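Local coordinates for protein pentalenene synthase (Streptomyces chartreusis NRRL 3882, PDB 6Q4S) that probably cyclises (2E,6E)-farnesyl diphosphate to the bicyclic sesquiterpene alcohol 7-epi-alpha-eudesmol with the help of magnesium, releasing diphosphate, at residues 91-102 with 146-157. Sequence-based numbering, arbitrary orientation.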
ATOM      1  N   ALA A  91      -8.201 -22.087   4.022  1.00 47.36           N
ATOM      2  CA  ALA A  91      -7.082 -21.163   4.126  1.00 47.61           C
ATOM      3  C   ALA A  91      -6.717 -20.487   2.768  1.00 42.83           C
ATOM      4  O   ALA A  91      -6.502 -19.274   2.744  1.00 44.17           O
ATOM      5  CB  ALA A  91      -5.887 -21.828   4.780  1.00 45.45           C
ATOM      6  N   ASP A  92      -6.804 -21.220   1.656  1.00 36.35           N
ATOM      7  CA  ASP A  92      -6.653 -20.664   0.300  1.00 46.17           C
ATOM      8  C   ASP A  92      -7.789 -19.715  -0.116  1.00 42.11           C
ATOM      9  O   ASP A  92      -7.540 -18.695  -0.750  1.00 37.13           O
ATOM     10  CB  ASP A  92      -6.557 -21.742  -0.791  1.00 47.46           C
ATOM     11  CG  ASP A  92      -5.277 -22.571  -0.737  1.00 51.71           C
ATOM     12  OD1 ASP A  92      -4.292 -22.239  -0.015  1.00 52.96           O
ATOM     13  OD2 ASP A  92      -5.263 -23.586  -1.472  1.00 58.50           O
ATOM     14  N   ARG A  93      -9.026 -20.054   0.201  1.00 37.54           N
ATOM     15  CA  ARG A  93     -10.120 -19.137  -0.073  1.00 40.17           C
ATOM     16  C   ARG A  93      -9.983 -17.847   0.763  1.00 33.39           C
ATOM     17  O   ARG A  93     -10.183 -16.788   0.229  1.00 39.73           O
ATOM     18  CB  ARG A  93     -11.480 -19.804   0.142  1.00 45.81           C
ATOM     19  CG  ARG A  93     -12.666 -18.926  -0.236  1.00 49.14           C
ATOM     20  CD  ARG A  93     -12.610 -18.378  -1.659  1.00 49.13           C
ATOM     21  NE  ARG A  93     -13.815 -17.625  -1.966  1.00 52.88           N
ATOM     22  CZ  ARG A  93     -14.095 -17.093  -3.147  1.00 57.35           C
ATOM     23  NH1 ARG A  93     -13.228 -17.187  -4.143  1.00 59.90           N
ATOM     24  NH2 ARG A  93     -15.243 -16.433  -3.330  1.00 59.77           N
ATOM     25  N   ILE A  94      -9.607 -17.944   2.019  1.00 34.19           N
ATOM     26  CA  ILE A  94      -9.356 -16.772   2.863  1.00 37.38           C
ATOM     27  C   ILE A  94      -8.264 -15.843   2.248  1.00 40.73           C
ATOM     28  O   ILE A  94      -8.485 -14.645   2.114  1.00 35.46           O
ATOM     29  CB  ILE A  94      -9.080 -17.198   4.297  1.00 37.98           C
ATOM     30  CG1 ILE A  94     -10.420 -17.640   4.958  1.00 40.39           C
ATOM     31  CG2 ILE A  94      -8.416 -16.100   5.153  1.00 38.26           C
ATOM     32  CD1 ILE A  94     -10.193 -18.318   6.288  1.00 37.46           C
ATOM     33  N   ALA A  95      -7.150 -16.417   1.790  1.00 35.53           N
ATOM     34  CA  ALA A  95      -6.089 -15.635   1.199  1.00 37.46           C
ATOM     35  C   ALA A  95      -6.555 -14.937   0.008  1.00 32.82           C
ATOM     36  O   ALA A  95      -6.152 -13.799  -0.228  1.00 37.22           O
ATOM     37  CB  ALA A  95      -4.880 -16.511   0.814  1.00 38.63           C
ATOM     38  N   GLU A  96      -7.343 -15.636  -0.812  1.00 35.07           N
ATOM     39  CA  GLU A  96      -7.925 -15.077  -1.996  1.00 35.80           C
ATOM     40  C   GLU A  96      -8.829 -13.843  -1.727  1.00 34.92           C
ATOM     41  O   GLU A  96      -8.738 -12.810  -2.424  1.00 32.93           O
ATOM     42  CB  GLU A  96      -8.652 -16.161  -2.812  1.00 37.14           C
ATOM     43  CG  GLU A  96      -9.317 -15.678  -4.070  1.00 47.21           C
ATOM     44  CD  GLU A  96      -9.977 -16.764  -4.975  1.00 56.61           C
ATOM     45  OE1 GLU A  96     -10.358 -17.893  -4.503  1.00 60.20           O
ATOM     46  OE2 GLU A  96     -10.136 -16.424  -6.186  1.00 55.53           O
ATOM     47  N   VAL A  97      -9.677 -13.956  -0.702  1.00 35.66           N
ATOM     48  CA  VAL A  97     -10.583 -12.888  -0.376  1.00 37.16           C
ATOM     49  C   VAL A  97      -9.839 -11.749   0.290  1.00 31.41           C
ATOM     50  O   VAL A  97     -10.081 -10.600  -0.070  1.00 30.99           O
ATOM     51  CB  VAL A  97     -11.763 -13.411   0.505  1.00 36.64           C
ATOM     52  CG1 VAL A  97     -12.599 -12.235   0.985  1.00 37.08           C
ATOM     53  CG2 VAL A  97     -12.584 -14.392  -0.333  1.00 36.56           C
ATOM     54  N   ALA A  98      -8.887 -12.072   1.163  1.00 28.95           N
ATOM     55  CA  ALA A  98      -8.093 -11.053   1.821  1.00 31.90           C
ATOM     56  C   ALA A  98      -7.366 -10.189   0.830  1.00 30.59           C
ATOM     57  O   ALA A  98      -7.294  -8.960   1.003  1.00 28.71           O
ATOM     58  CB  ALA A  98      -7.073 -11.621   2.781  1.00 32.85           C
ATOM     59  N   ARG A  99      -6.803 -10.816  -0.193  1.00 31.76           N
ATOM     60  CA  ARG A  99      -6.081 -10.056  -1.245  1.00 31.32           C
ATOM     61  C   ARG A  99      -6.971  -9.153  -2.050  1.00 30.77           C
ATOM     62  O   ARG A  99      -6.509  -8.118  -2.500  1.00 28.59           O
ATOM     63  CB  ARG A  99      -5.312 -11.017  -2.165  1.00 34.44           C
ATOM     64  CG  ARG A  99      -4.167 -11.620  -1.374  1.00 32.68           C
ATOM     65  CD  ARG A  99      -3.295 -12.620  -2.100  1.00 34.77           C
ATOM     66  NE  ARG A  99      -2.216 -13.083  -1.210  1.00 32.98           N
ATOM     67  CZ  ARG A  99      -1.107 -13.706  -1.636  1.00 35.14           C
ATOM     68  NH1 ARG A  99      -0.936 -13.961  -2.933  1.00 35.66           N
ATOM     69  NH2 ARG A  99      -0.185 -14.059  -0.773  1.00 35.60           N
ATOM     70  N   GLU A 100      -8.247  -9.515  -2.249  1.00 27.95           N
ATOM     71  CA  GLU A 100      -9.226  -8.611  -2.882  1.00 26.90           C
ATOM     72  C   GLU A 100      -9.466  -7.440  -1.961  1.00 23.80           C
ATOM     73  O   GLU A 100      -9.444  -6.287  -2.390  1.00 30.02           O
ATOM     74  CB  GLU A 100     -10.569  -9.345  -3.219  1.00 30.85           C
ATOM     75  CG  GLU A 100     -11.569  -8.471  -3.940  1.00 28.96           C
ATOM     76  CD  GLU A 100     -11.133  -8.127  -5.348  1.00 31.14           C
ATOM     77  OE1 GLU A 100     -11.163  -6.950  -5.763  1.00 34.19           O
ATOM     78  OE2 GLU A 100     -10.762  -9.071  -6.086  1.00 30.07           O
ATOM     79  N   LEU A 101      -9.556  -7.675  -0.670  1.00 28.86           N
ATOM     80  CA  LEU A 101      -9.677  -6.568   0.287  1.00 29.52           C
ATOM     81  C   LEU A 101      -8.432  -5.666   0.310  1.00 30.22           C
ATOM     82  O   LEU A 101      -8.509  -4.430   0.473  1.00 28.72           O
ATOM     83  CB  LEU A 101      -9.998  -7.125   1.656  1.00 31.80           C
ATOM     84  CG  LEU A 101     -11.220  -8.057   1.838  1.00 32.46           C
ATOM     85  CD1 LEU A 101     -11.267  -8.514   3.303  1.00 31.01           C
ATOM     86  CD2 LEU A 101     -12.458  -7.305   1.450  1.00 30.38           C
ATOM     87  N   ILE A 102      -7.272  -6.256   0.061  1.00 27.09           N
ATOM     88  CA  ILE A 102      -6.050  -5.493   0.018  1.00 26.85           C
ATOM     89  C   ILE A 102      -6.028  -4.585  -1.228  1.00 27.11           C
ATOM     90  O   ILE A 102      -5.599  -3.435  -1.149  1.00 27.51           O
ATOM     91  CB  ILE A 102      -4.776  -6.408   0.036  1.00 26.00           C
ATOM     92  CG1 ILE A 102      -4.666  -7.043   1.410  1.00 28.29           C
ATOM     93  CG2 ILE A 102      -3.498  -5.602  -0.267  1.00 26.38           C
ATOM     94  CD1 ILE A 102      -3.641  -8.162   1.529  1.00 30.95           C
ATOM     95  N   TRP A 146      -3.560  -1.263   6.325  1.00 25.66           N
ATOM     96  CA  TRP A 146      -4.621  -2.253   6.132  1.00 27.30           C
ATOM     97  C   TRP A 146      -4.080  -3.516   5.445  1.00 28.37           C
ATOM     98  O   TRP A 146      -4.382  -4.634   5.844  1.00 26.24           O
ATOM     99  CB  TRP A 146      -5.676  -1.625   5.235  1.00 26.06           C
ATOM    100  CG  TRP A 146      -6.860  -2.468   4.804  1.00 27.01           C
ATOM    101  CD1 TRP A 146      -7.147  -2.835   3.514  1.00 28.83           C
ATOM    102  CD2 TRP A 146      -7.968  -2.923   5.582  1.00 26.38           C
ATOM    103  NE1 TRP A 146      -8.297  -3.523   3.468  1.00 28.35           N
ATOM    104  CE2 TRP A 146      -8.833  -3.608   4.704  1.00 27.26           C
ATOM    105  CE3 TRP A 146      -8.295  -2.881   6.948  1.00 29.79           C
ATOM    106  CZ2 TRP A 146     -10.022  -4.213   5.118  1.00 27.57           C
ATOM    107  CZ3 TRP A 146      -9.508  -3.454   7.355  1.00 29.33           C
ATOM    108  CH2 TRP A 146     -10.326  -4.146   6.440  1.00 29.86           C
ATOM    109  N   GLY A 147      -3.302  -3.289   4.397  1.00 26.59           N
ATOM    110  CA  GLY A 147      -2.626  -4.387   3.700  1.00 27.24           C
ATOM    111  C   GLY A 147      -1.697  -5.213   4.563  1.00 27.90           C
ATOM    112  O   GLY A 147      -1.752  -6.456   4.523  1.00 25.67           O
ATOM    113  N   ARG A 148      -0.865  -4.550   5.353  1.00 26.32           N
ATOM    114  CA  ARG A 148       0.055  -5.284   6.270  1.00 29.64           C
ATOM    115  C   ARG A 148      -0.759  -6.140   7.269  1.00 31.62           C
ATOM    116  O   ARG A 148      -0.451  -7.304   7.496  1.00 29.13           O
ATOM    117  CB  ARG A 148       0.967  -4.322   7.034  1.00 29.23           C
ATOM    118  CG  ARG A 148       1.996  -3.601   6.180  1.00 28.71           C
ATOM    119  CD  ARG A 148       2.930  -2.746   7.003  1.00 30.11           C
ATOM    120  NE  ARG A 148       3.791  -1.970   6.037  1.00 29.47           N
ATOM    121  CZ  ARG A 148       3.647  -0.708   5.729  1.00 27.27           C
ATOM    122  NH1 ARG A 148       2.754   0.036   6.403  1.00 31.07           N
ATOM    123  NH2 ARG A 148       4.406  -0.180   4.765  1.00 29.85           N
ATOM    124  N   PHE A 149      -1.865  -5.580   7.769  1.00 29.73           N
ATOM    125  CA  PHE A 149      -2.776  -6.260   8.640  1.00 27.04           C
ATOM    126  C   PHE A 149      -3.334  -7.516   7.997  1.00 28.43           C
ATOM    127  O   PHE A 149      -3.384  -8.611   8.609  1.00 30.58           O
ATOM    128  CB  PHE A 149      -3.925  -5.310   9.118  1.00 28.33           C
ATOM    129  CG  PHE A 149      -5.121  -6.033   9.598  1.00 27.07           C
ATOM    130  CD1 PHE A 149      -5.048  -6.792  10.754  1.00 31.01           C
ATOM    131  CD2 PHE A 149      -6.313  -6.027   8.872  1.00 30.77           C
ATOM    132  CE1 PHE A 149      -6.173  -7.446  11.243  1.00 33.21           C
ATOM    133  CE2 PHE A 149      -7.422  -6.728   9.315  1.00 33.63           C
ATOM    134  CZ  PHE A 149      -7.332  -7.447  10.537  1.00 35.04           C
ATOM    135  N   LEU A 150      -3.815  -7.380   6.779  1.00 27.25           N
ATOM    136  CA  LEU A 150      -4.463  -8.492   6.179  1.00 27.50           C
ATOM    137  C   LEU A 150      -3.493  -9.632   5.778  1.00 28.34           C
ATOM    138  O   LEU A 150      -3.882 -10.801   5.848  1.00 28.50           O
ATOM    139  CB  LEU A 150      -5.286  -8.073   5.000  1.00 26.95           C
ATOM    140  CG  LEU A 150      -6.656  -7.403   5.349  1.00 30.72           C
ATOM    141  CD1 LEU A 150      -7.222  -6.793   4.093  1.00 31.15           C
ATOM    142  CD2 LEU A 150      -7.668  -8.410   5.916  1.00 34.25           C
ATOM    143  N   VAL A 151      -2.282  -9.263   5.355  1.00 27.76           N
ATOM    144  CA  VAL A 151      -1.251 -10.241   5.084  1.00 28.86           C
ATOM    145  C   VAL A 151      -0.956 -11.072   6.357  1.00 30.59           C
ATOM    146  O   VAL A 151      -0.926 -12.308   6.316  1.00 29.94           O
ATOM    147  CB  VAL A 151       0.030  -9.588   4.569  1.00 30.08           C
ATOM    148  CG1 VAL A 151       1.181 -10.638   4.523  1.00 35.31           C
ATOM    149  CG2 VAL A 151      -0.189  -8.989   3.149  1.00 31.53           C
ATOM    150  N   ALA A 152      -0.757 -10.369   7.461  1.00 29.12           N
ATOM    151  CA  ALA A 152      -0.503 -10.963   8.733  1.00 30.77           C
ATOM    152  C   ALA A 152      -1.682 -11.840   9.151  1.00 35.13           C
ATOM    153  O   ALA A 152      -1.462 -12.937   9.697  1.00 34.37           O
ATOM    154  CB  ALA A 152      -0.225  -9.910   9.742  1.00 32.66           C
ATOM    155  N   HIS A 153      -2.910 -11.377   8.909  1.00 32.54           N
ATOM    156  CA  HIS A 153      -4.070 -12.229   9.165  1.00 31.90           C
ATOM    157  C   HIS A 153      -3.998 -13.538   8.379  1.00 33.81           C
ATOM    158  O   HIS A 153      -4.317 -14.589   8.923  1.00 33.55           O
ATOM    159  CB  HIS A 153      -5.395 -11.568   8.812  1.00 29.07           C
ATOM    160  CG  HIS A 153      -6.597 -12.440   9.072  1.00 32.82           C
ATOM    161  ND1 HIS A 153      -6.959 -12.850  10.338  1.00 36.62           N
ATOM    162  CD2 HIS A 153      -7.491 -13.014   8.230  1.00 37.47           C
ATOM    163  CE1 HIS A 153      -8.032 -13.609  10.277  1.00 34.71           C
ATOM    164  NE2 HIS A 153      -8.407 -13.691   9.016  1.00 36.92           N
ATOM    165  N   CYS A 154      -3.658 -13.476   7.091  1.00 33.02           N
ATOM    166  CA  CYS A 154      -3.451 -14.708   6.286  1.00 33.52           C
ATOM    167  C   CYS A 154      -2.355 -15.599   6.866  1.00 30.08           C
ATOM    168  O   CYS A 154      -2.504 -16.830   6.851  1.00 32.51           O
ATOM    169  CB  CYS A 154      -3.133 -14.371   4.813  1.00 33.69           C
ATOM    170  SG  CYS A 154      -4.538 -13.609   3.992  1.00 37.95           S
ATOM    171  N   GLU A 155      -1.251 -15.024   7.328  1.00 29.89           N
ATOM    172  CA  GLU A 155      -0.209 -15.831   8.001  1.00 33.19           C
ATOM    173  C   GLU A 155      -0.750 -16.574   9.265  1.00 39.70           C
ATOM    174  O   GLU A 155      -0.353 -17.718   9.565  1.00 38.09           O
ATOM    175  CB  GLU A 155       1.020 -15.026   8.372  1.00 34.33           C
ATOM    176  CG  GLU A 155       1.779 -14.538   7.131  1.00 33.72           C
ATOM    177  CD  GLU A 155       2.902 -13.638   7.485  1.00 34.60           C
ATOM    178  OE1 GLU A 155       3.321 -13.601   8.648  1.00 36.90           O
ATOM    179  OE2 GLU A 155       3.418 -12.977   6.567  1.00 41.12           O
ATOM    180  N   GLU A 156      -1.635 -15.923  10.009  1.00 33.64           N
ATOM    181  CA  GLU A 156      -2.253 -16.534  11.210  1.00 35.19           C
ATOM    182  C   GLU A 156      -3.164 -17.696  10.853  1.00 35.14           C
ATOM    183  O   GLU A 156      -3.077 -18.771  11.455  1.00 39.92           O
ATOM    184  CB  GLU A 156      -3.050 -15.457  11.953  1.00 41.66           C
ATOM    185  CG  GLU A 156      -3.714 -15.790  13.269  1.00 49.90           C
ATOM    186  CD  GLU A 156      -4.279 -14.492  13.900  1.00 45.50           C
ATOM    187  OE1 GLU A 156      -5.169 -13.811  13.293  1.00 63.61           O
ATOM    188  OE2 GLU A 156      -3.725 -14.081  14.906  1.00 52.05           O
ATOM    189  N   VAL A 157      -3.992 -17.488   9.854  1.00 31.79           N
ATOM    190  CA  VAL A 157      -4.836 -18.504   9.288  1.00 35.33           C
ATOM    191  C   VAL A 157      -4.061 -19.738   8.775  1.00 42.86           C
ATOM    192  O   VAL A 157      -4.547 -20.937   8.956  1.00 36.72           O
ATOM    193  CB  VAL A 157      -5.707 -17.929   8.166  1.00 36.16           C
ATOM    194  CG1 VAL A 157      -6.371 -19.025   7.366  1.00 31.83           C
ATOM    195  CG2 VAL A 157      -6.799 -16.960   8.727  1.00 37.25           C
TER
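With its CG anti to the backbone N (chi1 176°), W146 swings its indole across to L101 at the C-terminal end of the facing segment, and NE1 donates to L101 O at 3.1 Å. The carbonyl oxygen lies in the ring plane, but NE1 sits well above the carbonyl plane, and the N-H...O angle is a bent 149°. W123 of helix 118-131 donates to the same oxygen through its own NE1. L150 sends CD1 over one face of the W146 ring, toward its rim, 3.4 Å above the plane, and brings that methyl to 3.7 Å from L101 CB. A phenylalanine here, with no ring N-H, would probably leave L101 O held by the W123 indole alone and give L150 CD1 a smaller face to lie on. I102 and L150 lie alongside each other, pointing opposite ways, with I102 CG1 against L150 CB and CD1, while I102 CD1 ends 3.9 Å from V151 CG2. The axes of the two segments come within 9.5 Å and run antiparallel (176°), in the all-helical class I terpene synthase fold. F79 of helix 63-79 packs on I94, A98 and L150, next to the DDXXD motif that probably binds magnesium. Farther along, small A98 lets C154 SG come to 3.4 Å from A98 CB, the sulfur also resting on A95 CA. At the other end V157 splits its methyls, CG1 meeting A91 CB at 3.8 Å and CG2 reaching I94 CG2 at 4.0 Å.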